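Local coordinates for protein CT263 (Chlamydia trachomatis, PDB 4QAS) that probably hydrolyses the N-glycosidic bond of a futalosine-pathway nucleoside, as an MTAN-type nucleosidase serving menaquinone synthesis, at residues Thr92-Val96 and Ser159-Val163; Ala120-Arg126 and Gln138-Gly144. The protein carries 1 engineered substitution. Where two conformers were deposited one is given. Residues are numbered along the deposited sequence.

Interaction 1: Thr92-Val96 and Ser159-Val163; sequences TITSV and SMIKV
Segment 159-163 is a strand throughout. Segment 92-96 runs antiparallel to it only at Thr92-Ile93, then turns a corner at Thr94 (phi/psi -93/-42). Thr92 faces Ile161 as a non-hydrogen-bonded pair, with CA atoms 4.7 Å apart and both side chains on one face of the sheet. Thr92 CA makes a CA-H...O contact of 3.3 Å to Met160 O, and its OG1 hydrogen-bonds to Ile114 N and to water 1 (2.9 Å). At Ile93 the strands separate: its CA is 5.5 Å from Met160 CA. Ile93 N gives Met160 O a weak hydrogen bond of 3.3 Å. In place of a return bond, water 1 accepts from Met160 N (2.9 Å) and lies 2.7 Å from Ile93 O. A water thus stands between two strands that diverge inside the mixed sheet of the alpha/beta core of the MTAN family. Ile93 (m, m) points toward the partner, its CG1 3.6 Å from Met160 CB and 3.9 Å from Lys162 CG. Ser95 points away. Val96 points its CA-to-CB bond toward segment 159-163, with CG1 3.9 Å from CE of Met160 (m, t, t). Lys162 NZ forms a salt bridge with Asp141 and a hydrogen bond with Asn74.

Interaction 2: Ala120-Arg126 and Gln138-Gly144; sequences AQLTSVR and QLVDMEG
Leu122 and Leu139 form the apolar centre, with Leu122 CD1 3.9 Å from Leu139 CB. Ala120 CB touches Leu139 CD1 at 3.8 Å. On the face of Thr123 and Val140, Val140 CG1 meets Val125 CG2 at 3.8 Å. The loop-connected strands are parallel, crossing at -33°, and pair Leu122-Leu139, Thr123-Val140 and Ser124-Asp141. The ladder runs Leu139 N to Gln121 O (3.2 Å), Thr123 N to Leu139 O (2.9 Å), Asp141 N to Thr123 O (2.9 Å) and Val125 N to Asp141 O (3.0 Å). At one end, Gln138 OE1 extends it by accepting from Gln121 N (2.9 Å). At the other, Ser124 OG donates to Asp141 OD1 (2.7 Å). Asp141 (chi1 p) also caps the following helix weakly, OD2 accepting from Gly144 N at 2.9 Å, and forms a salt bridge with Lys162. Met142-Glu143 probably corresponds to the Met-Glu pair that binds ribose in MTAN relatives. Strand 119-124 has strand 90-99 as its other neighbour, and strand 139-141 leads into helix 144-153.

Both interactions are buried and lie in one sheet, their centres about 9 Å apart. They are joined through strands 90-99 and 119-124, where Ala120 N probably hydrogen-bonds to Thr92 O at 3.0 Å. Interaction 1 is the deeper and smaller contact, burying 268 Å² against 624 Å² for interaction 2. Its strands meet through one bridge, a single weak backbone hydrogen bond, a water and side chains. Interaction 2 has a regular parallel ladder, and its ends reach exposed residues such as Gln121 and Met142. Side chains of the two also touch. Met160 SD lies 3.5 Å from Leu122 CD2, and Lys162 NZ forms a salt bridge of 2.7 Å with Asp141 OD2.

Interaction 1: Thr92-Val96 and Ser159-Val163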
ATOM      1  N   THR A  92       6.804  -4.675 -15.492  1.00 13.10           N
ATOM      2  CA  THR A  92       7.603  -3.493 -15.761  1.00 13.55           C
ATOM      3  C   THR A  92       8.031  -3.500 -17.216  1.00 14.91           C
ATOM      4  O   THR A  92       8.211  -4.555 -17.812  1.00 16.54           O
ATOM      5  CB  THR A  92       8.800  -3.381 -14.802  1.00 15.36           C
ATOM      6  OG1 THR A  92       9.397  -2.081 -14.981  1.00 18.26           O
ATOM      7  CG2 THR A  92       9.808  -4.483 -14.977  1.00 15.47           C
ATOM      8  N   ILE A  93       8.161  -2.327 -17.793  1.00 14.53           N
ATOM      9  CA  ILE A  93       8.401  -2.175 -19.234  1.00 13.27           C
ATOM     10  C   ILE A  93       9.878  -1.959 -19.527  1.00 15.56           C
ATOM     11  O   ILE A  93      10.565  -1.173 -18.849  1.00 16.16           O
ATOM     12  CB  ILE A  93       7.542  -1.024 -19.765  1.00 14.10           C
ATOM     13  CG1 ILE A  93       6.074  -1.262 -19.424  1.00 14.58           C
ATOM     14  CG2 ILE A  93       7.779  -0.812 -21.242  1.00 13.83           C
ATOM     15  CD1 ILE A  93       5.510  -2.615 -19.909  1.00 14.30           C
ATOM     16  N   THR A  94      10.382  -2.644 -20.556  1.00 15.61           N
ATOM     17  CA  THR A  94      11.762  -2.470 -20.985  1.00 15.97           C
ATOM     18  C   THR A  94      11.874  -1.427 -22.077  1.00 16.45           C
ATOM     19  O   THR A  94      12.821  -0.639 -22.079  1.00 18.88           O
ATOM     20  CB  THR A  94      12.315  -3.811 -21.468  1.00 19.25           C
ATOM     21  OG1 THR A  94      11.467  -4.339 -22.495  1.00 20.19           O
ATOM     22  CG2 THR A  94      12.350  -4.800 -20.307  1.00 23.47           C
ATOM     23  N   SER A  95      10.958  -1.433 -23.034  1.00 16.36           N
ATOM     24  CA  SER A  95      10.912  -0.405 -24.059  1.00 17.06           C
ATOM     25  C   SER A  95       9.461  -0.169 -24.434  1.00 17.18           C
ATOM     26  O   SER A  95       8.609  -1.049 -24.302  1.00 15.30           O
ATOM     27  CB  SER A  95      11.761  -0.759 -25.282  1.00 20.66           C
ATOM     28  OG  SER A  95      11.115  -1.749 -26.040  1.00 23.01           O
ATOM     29  N   VAL A  96       9.198   1.050 -24.880  1.00 14.63           N
ATOM     30  CA  VAL A  96       7.882   1.460 -25.316  1.00 14.69           C
ATOM     31  C   VAL A  96       7.991   2.008 -26.736  1.00 14.18           C
ATOM     32  O   VAL A  96       8.904   2.798 -27.042  1.00 16.01           O
ATOM     33  CB  VAL A  96       7.261   2.473 -24.341  1.00 15.30           C
ATOM     34  CG1 VAL A  96       8.149   3.703 -24.157  1.00 16.62           C
ATOM     35  CG2 VAL A  96       5.862   2.828 -24.774  1.00 16.35           C
ATOM     36  N   SER A 159      10.268   5.057 -15.365  1.00 16.43           N
ATOM     37  CA  SER A 159       9.928   3.650 -15.258  1.00 15.39           C
ATOM     38  C   SER A 159       8.437   3.502 -15.450  1.00 13.53           C
ATOM     39  O   SER A 159       7.682   4.454 -15.294  1.00 16.55           O
ATOM     40  CB  SER A 159      10.319   3.083 -13.892  1.00 17.81           C
ATOM     41  OG  SER A 159      11.689   3.143 -13.665  1.00 19.49           O
ATOM     42  N   MET A 160       8.018   2.305 -15.831  1.00 14.55           N
ATOM     43  CA  MET A 160       6.626   2.018 -16.112  0.58 13.07           C
ATOM     44  C   MET A 160       6.201   0.731 -15.455  1.00 15.00           C
ATOM     45  O   MET A 160       6.924  -0.253 -15.484  1.00 16.84           O
ATOM     46  CB  MET A 160       6.417   1.817 -17.591  0.58 20.60           C
ATOM     47  CG  MET A 160       6.214   3.063 -18.326  0.58 17.83           C
ATOM     48  SD  MET A 160       5.977   2.757 -20.040  0.58 16.05           S
ATOM     49  CE  MET A 160       6.370   4.367 -20.705  0.58 45.10           C
ATOM     50  N   ILE A 161       5.029   0.777 -14.865  1.00 12.53           N
ATOM     51  CA  ILE A 161       4.319  -0.379 -14.327  1.00 13.30           C
ATOM     52  C   ILE A 161       3.029  -0.471 -15.126  1.00 12.53           C
ATOM     53  O   ILE A 161       2.261   0.492 -15.179  1.00 13.29           O
ATOM     54  CB  ILE A 161       3.963  -0.186 -12.848  1.00 13.56           C
ATOM     55  CG1 ILE A 161       5.220   0.007 -12.009  1.00 15.15           C
ATOM     56  CG2 ILE A 161       3.178  -1.380 -12.340  1.00 15.51           C
ATOM     57  CD1 ILE A 161       4.961   0.520 -10.590  1.00 16.88           C
ATOM     58  N   LYS A 162       2.792  -1.619 -15.749  1.00 12.32           N
ATOM     59  CA  LYS A 162       1.569  -1.828 -16.506  1.00 11.62           C
ATOM     60  C   LYS A 162       0.937  -3.131 -16.051  1.00 11.40           C
ATOM     61  O   LYS A 162       1.597  -4.162 -16.024  1.00 12.69           O
ATOM     62  CB  LYS A 162       1.830  -1.846 -18.010  1.00 12.99           C
ATOM     63  CG  LYS A 162       2.394  -0.519 -18.525  1.00 13.78           C
ATOM     64  CD  LYS A 162       1.349   0.583 -18.671  1.00 13.13           C
ATOM     65  CE  LYS A 162       1.992   1.983 -18.693  1.00 15.09           C
ATOM     66  NZ  LYS A 162       1.071   3.038 -19.143  1.00 15.61           N
ATOM     67  N   VAL A 163      -0.353  -3.062 -15.726  1.00 11.36           N
ATOM     68  CA  VAL A 163      -1.120  -4.247 -15.342  1.00 11.48           C
ATOM     69  C   VAL A 163      -2.014  -4.633 -16.510  1.00 11.52           C
ATOM     70  O   VAL A 163      -2.678  -3.784 -17.092  1.00 11.87           O
ATOM     71  CB  VAL A 163      -1.920  -4.028 -14.047  1.00 11.57           C
ATOM     72  CG1 VAL A 163      -2.932  -2.946 -14.176  1.00 12.05           C
ATOM     73  CG2 VAL A 163      -2.582  -5.331 -13.607  1.00 12.12           C
TER
HETATM   74  O   HOH W   1       9.930   0.298 -16.630  1.00 18.77           O

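Interaction 2: Ala120-Arg126 and Gln138-Gly144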
ATOM      1  N   ALA A 120       8.228  -6.756 -19.803  1.00 16.11           N
ATOM      2  CA  ALA A 120       7.371  -6.777 -20.984  1.00 17.90           C
ATOM      3  C   ALA A 120       7.680  -5.575 -21.862  1.00 16.46           C
ATOM      4  O   ALA A 120       8.218  -4.559 -21.400  1.00 16.29           O
ATOM      5  CB  ALA A 120       5.883  -6.751 -20.630  1.00 17.93           C
ATOM      6  N   GLN A 121       7.290  -5.682 -23.125  1.00 19.08           N
ATOM      7  CA  GLN A 121       7.350  -4.580 -24.079  1.00 16.85           C
ATOM      8  C   GLN A 121       5.974  -3.968 -24.235  1.00 15.59           C
ATOM      9  O   GLN A 121       4.951  -4.651 -24.095  1.00 17.66           O
ATOM     10  CB  GLN A 121       7.817  -5.068 -25.443  1.00 23.09           C
ATOM     11  CG  GLN A 121       9.298  -5.459 -25.453  1.00 41.47           C
ATOM     12  CD  GLN A 121       9.783  -5.947 -26.809  1.00 74.40           C
ATOM     13  OE1 GLN A 121       9.050  -6.612 -27.542  1.00 83.94           O
ATOM     14  NE2 GLN A 121      11.029  -5.618 -27.148  1.00 82.99           N
ATOM     15  N   LEU A 122       5.951  -2.656 -24.455  1.00 15.41           N
ATOM     16  CA  LEU A 122       4.724  -1.867 -24.498  1.00 13.06           C
ATOM     17  C   LEU A 122       4.661  -1.157 -25.840  1.00 14.55           C
ATOM     18  O   LEU A 122       5.669  -0.649 -26.329  1.00 15.51           O
ATOM     19  CB  LEU A 122       4.748  -0.830 -23.404  1.00 13.74           C
ATOM     20  CG  LEU A 122       3.516   0.061 -23.283  1.00 14.28           C
ATOM     21  CD1 LEU A 122       2.247  -0.754 -22.966  1.00 14.38           C
ATOM     22  CD2 LEU A 122       3.769   1.094 -22.244  1.00 14.52           C
ATOM     23  N   THR A 123       3.481  -1.143 -26.450  1.00 14.63           N
ATOM     24  CA  THR A 123       3.193  -0.307 -27.601  1.00 14.96           C
ATOM     25  C   THR A 123       2.087   0.647 -27.214  1.00 14.57           C
ATOM     26  O   THR A 123       1.098   0.227 -26.615  1.00 14.73           O
ATOM     27  CB  THR A 123       2.743  -1.144 -28.777  1.00 16.27           C
ATOM     28  OG1 THR A 123       3.814  -1.997 -29.161  1.00 20.81           O
ATOM     29  CG2 THR A 123       2.392  -0.284 -29.973  1.00 19.56           C
ATOM     30  N   SER A 124       2.258   1.917 -27.570  1.00 15.35           N
ATOM     31  CA  SER A 124       1.281   2.965 -27.299  1.00 15.69           C
ATOM     32  C   SER A 124       0.620   3.347 -28.605  1.00 16.57           C
ATOM     33  O   SER A 124       1.305   3.589 -29.600  1.00 18.71           O
ATOM     34  CB  SER A 124       1.938   4.218 -26.717  1.00 15.66           C
ATOM     35  OG  SER A 124       2.563   3.944 -25.476  1.00 16.45           O
ATOM     36  N   VAL A 125      -0.706   3.384 -28.598  1.00 18.33           N
ATOM     37  CA  VAL A 125      -1.452   3.819 -29.767  1.00 21.88           C
ATOM     38  C   VAL A 125      -2.582   4.731 -29.322  1.00 25.47           C
ATOM     39  O   VAL A 125      -3.130   4.574 -28.228  1.00 24.61           O
ATOM     40  CB  VAL A 125      -1.997   2.625 -30.567  1.00 27.31           C
ATOM     41  CG1 VAL A 125      -0.853   1.866 -31.244  1.00 28.46           C
ATOM     42  CG2 VAL A 125      -2.799   1.743 -29.679  1.00 25.26           C
ATOM     43  N   ARG A 126      -2.942   5.668 -30.195  1.00 25.39           N
ATOM     44  CA  ARG A 126      -3.917   6.688 -29.832  1.00 33.93           C
ATOM     45  C   ARG A 126      -5.295   6.076 -29.626  1.00 38.85           C
ATOM     46  O   ARG A 126      -5.980   6.379 -28.644  1.00 44.47           O
ATOM     47  CB  ARG A 126      -3.928   7.781 -30.904  1.00 42.98           C
ATOM     48  CG  ARG A 126      -2.555   8.443 -31.081  1.00 92.29           C
ATOM     49  CD  ARG A 126      -2.473   9.368 -32.290  1.00 90.47           C
ATOM     50  NE  ARG A 126      -2.139   8.649 -33.520  1.00 73.00           N
ATOM     51  CZ  ARG A 126      -3.000   8.329 -34.482  1.00 47.92           C
ATOM     52  NH1 ARG A 126      -4.284   8.662 -34.396  1.00 50.43           N
ATOM     53  NH2 ARG A 126      -2.567   7.679 -35.548  1.00 43.36           N
ATOM     54  N   GLN A 138       2.788  -7.099 -27.313  1.00 19.92           N
ATOM     55  CA  GLN A 138       2.622  -7.668 -25.991  1.00 18.12           C
ATOM     56  C   GLN A 138       1.560  -6.839 -25.283  1.00 16.25           C
ATOM     57  O   GLN A 138       0.362  -7.109 -25.404  1.00 17.73           O
ATOM     58  CB  GLN A 138       3.963  -7.735 -25.229  1.00 20.03           C
ATOM     59  CG  GLN A 138       4.908  -8.804 -25.799  1.00 24.57           C
ATOM     60  CD  GLN A 138       6.287  -8.884 -25.138  1.00 30.59           C
ATOM     61  OE1 GLN A 138       6.535  -8.333 -24.068  1.00 24.84           O
ATOM     62  NE2 GLN A 138       7.192  -9.599 -25.790  1.00 56.50           N
ATOM     63  N   LEU A 139       1.966  -5.847 -24.507  1.00 13.93           N
ATOM     64  CA  LEU A 139       1.049  -4.933 -23.859  1.00 13.30           C
ATOM     65  C   LEU A 139       0.825  -3.689 -24.714  1.00 13.74           C
ATOM     66  O   LEU A 139       1.731  -3.231 -25.415  1.00 14.51           O
ATOM     67  CB  LEU A 139       1.601  -4.528 -22.488  1.00 13.61           C
ATOM     68  CG  LEU A 139       1.780  -5.685 -21.509  1.00 12.88           C
ATOM     69  CD1 LEU A 139       2.449  -5.159 -20.238  1.00 13.69           C
ATOM     70  CD2 LEU A 139       0.405  -6.278 -21.184  1.00 14.70           C
ATOM     71  N   VAL A 140      -0.377  -3.139 -24.634  1.00 13.06           N
ATOM     72  CA  VAL A 140      -0.771  -2.008 -25.462  1.00 13.90           C
ATOM     73  C   VAL A 140      -1.493  -0.998 -24.589  1.00 14.74           C
ATOM     74  O   VAL A 140      -2.462  -1.343 -23.906  1.00 15.93           O
ATOM     75  CB  VAL A 140      -1.690  -2.432 -26.617  1.00 16.36           C
ATOM     76  CG1 VAL A 140      -2.045  -1.202 -27.459  1.00 19.02           C
ATOM     77  CG2 VAL A 140      -1.033  -3.508 -27.450  1.00 17.46           C
ATOM     78  N   ASP A 141      -1.055   0.253 -24.616  1.00 14.15           N
ATOM     79  CA  ASP A 141      -1.697   1.306 -23.842  1.00 15.01           C
ATOM     80  C   ASP A 141      -1.877   2.500 -24.773  1.00 16.40           C
ATOM     81  O   ASP A 141      -1.743   2.412 -25.996  1.00 16.63           O
ATOM     82  CB  ASP A 141      -0.921   1.669 -22.567  1.00 15.86           C
ATOM     83  CG  ASP A 141       0.325   2.513 -22.847  1.00 15.02           C
ATOM     84  OD1 ASP A 141       0.800   2.563 -24.008  1.00 16.66           O
ATOM     85  OD2 ASP A 141       0.852   3.149 -21.880  1.00 16.74           O
ATOM     86  N   MET A 142      -2.132   3.666 -24.190  1.00 16.52           N
ATOM     87  CA  MET A 142      -2.220   4.905 -24.947  0.55 16.36           C
ATOM     88  C   MET A 142      -1.114   5.904 -24.632  1.00 16.67           C
ATOM     89  O   MET A 142      -0.598   6.539 -25.552  1.00 17.37           O
ATOM     90  CB  MET A 142      -3.581   5.565 -24.697  0.55 20.11           C
ATOM     91  CG  MET A 142      -4.756   4.721 -25.199  0.55 30.18           C
ATOM     92  SD  MET A 142      -6.390   5.391 -24.817  0.55 23.10           S
ATOM     93  CE  MET A 142      -6.194   7.082 -25.391  0.55 29.27           C
ATOM     94  N   GLU A 143      -0.749   6.088 -23.360  1.00 15.27           N
ATOM     95  CA  GLU A 143       0.055   7.235 -22.954  1.00 16.31           C
ATOM     96  C   GLU A 143       1.522   6.940 -22.672  1.00 15.95           C
ATOM     97  O   GLU A 143       2.285   7.887 -22.489  1.00 16.69           O
ATOM     98  CB  GLU A 143      -0.556   7.881 -21.692  1.00 16.92           C
ATOM     99  CG  GLU A 143      -1.959   8.410 -21.876  1.00 20.23           C
ATOM    100  CD  GLU A 143      -2.045   9.536 -22.889  1.00 27.55           C
ATOM    101  OE1 GLU A 143      -0.996  10.115 -23.238  1.00 23.87           O
ATOM    102  OE2 GLU A 143      -3.167   9.835 -23.359  1.00 38.69           O
ATOM    103  N   GLY A 144       1.942   5.683 -22.646  1.00 15.96           N
ATOM    104  CA  GLY A 144       3.286   5.370 -22.189  1.00 14.59           C
ATOM    105  C   GLY A 144       4.387   6.027 -22.996  1.00 14.81           C
ATOM    106  O   GLY A 144       5.323   6.599 -22.437  1.00 16.08           O
TER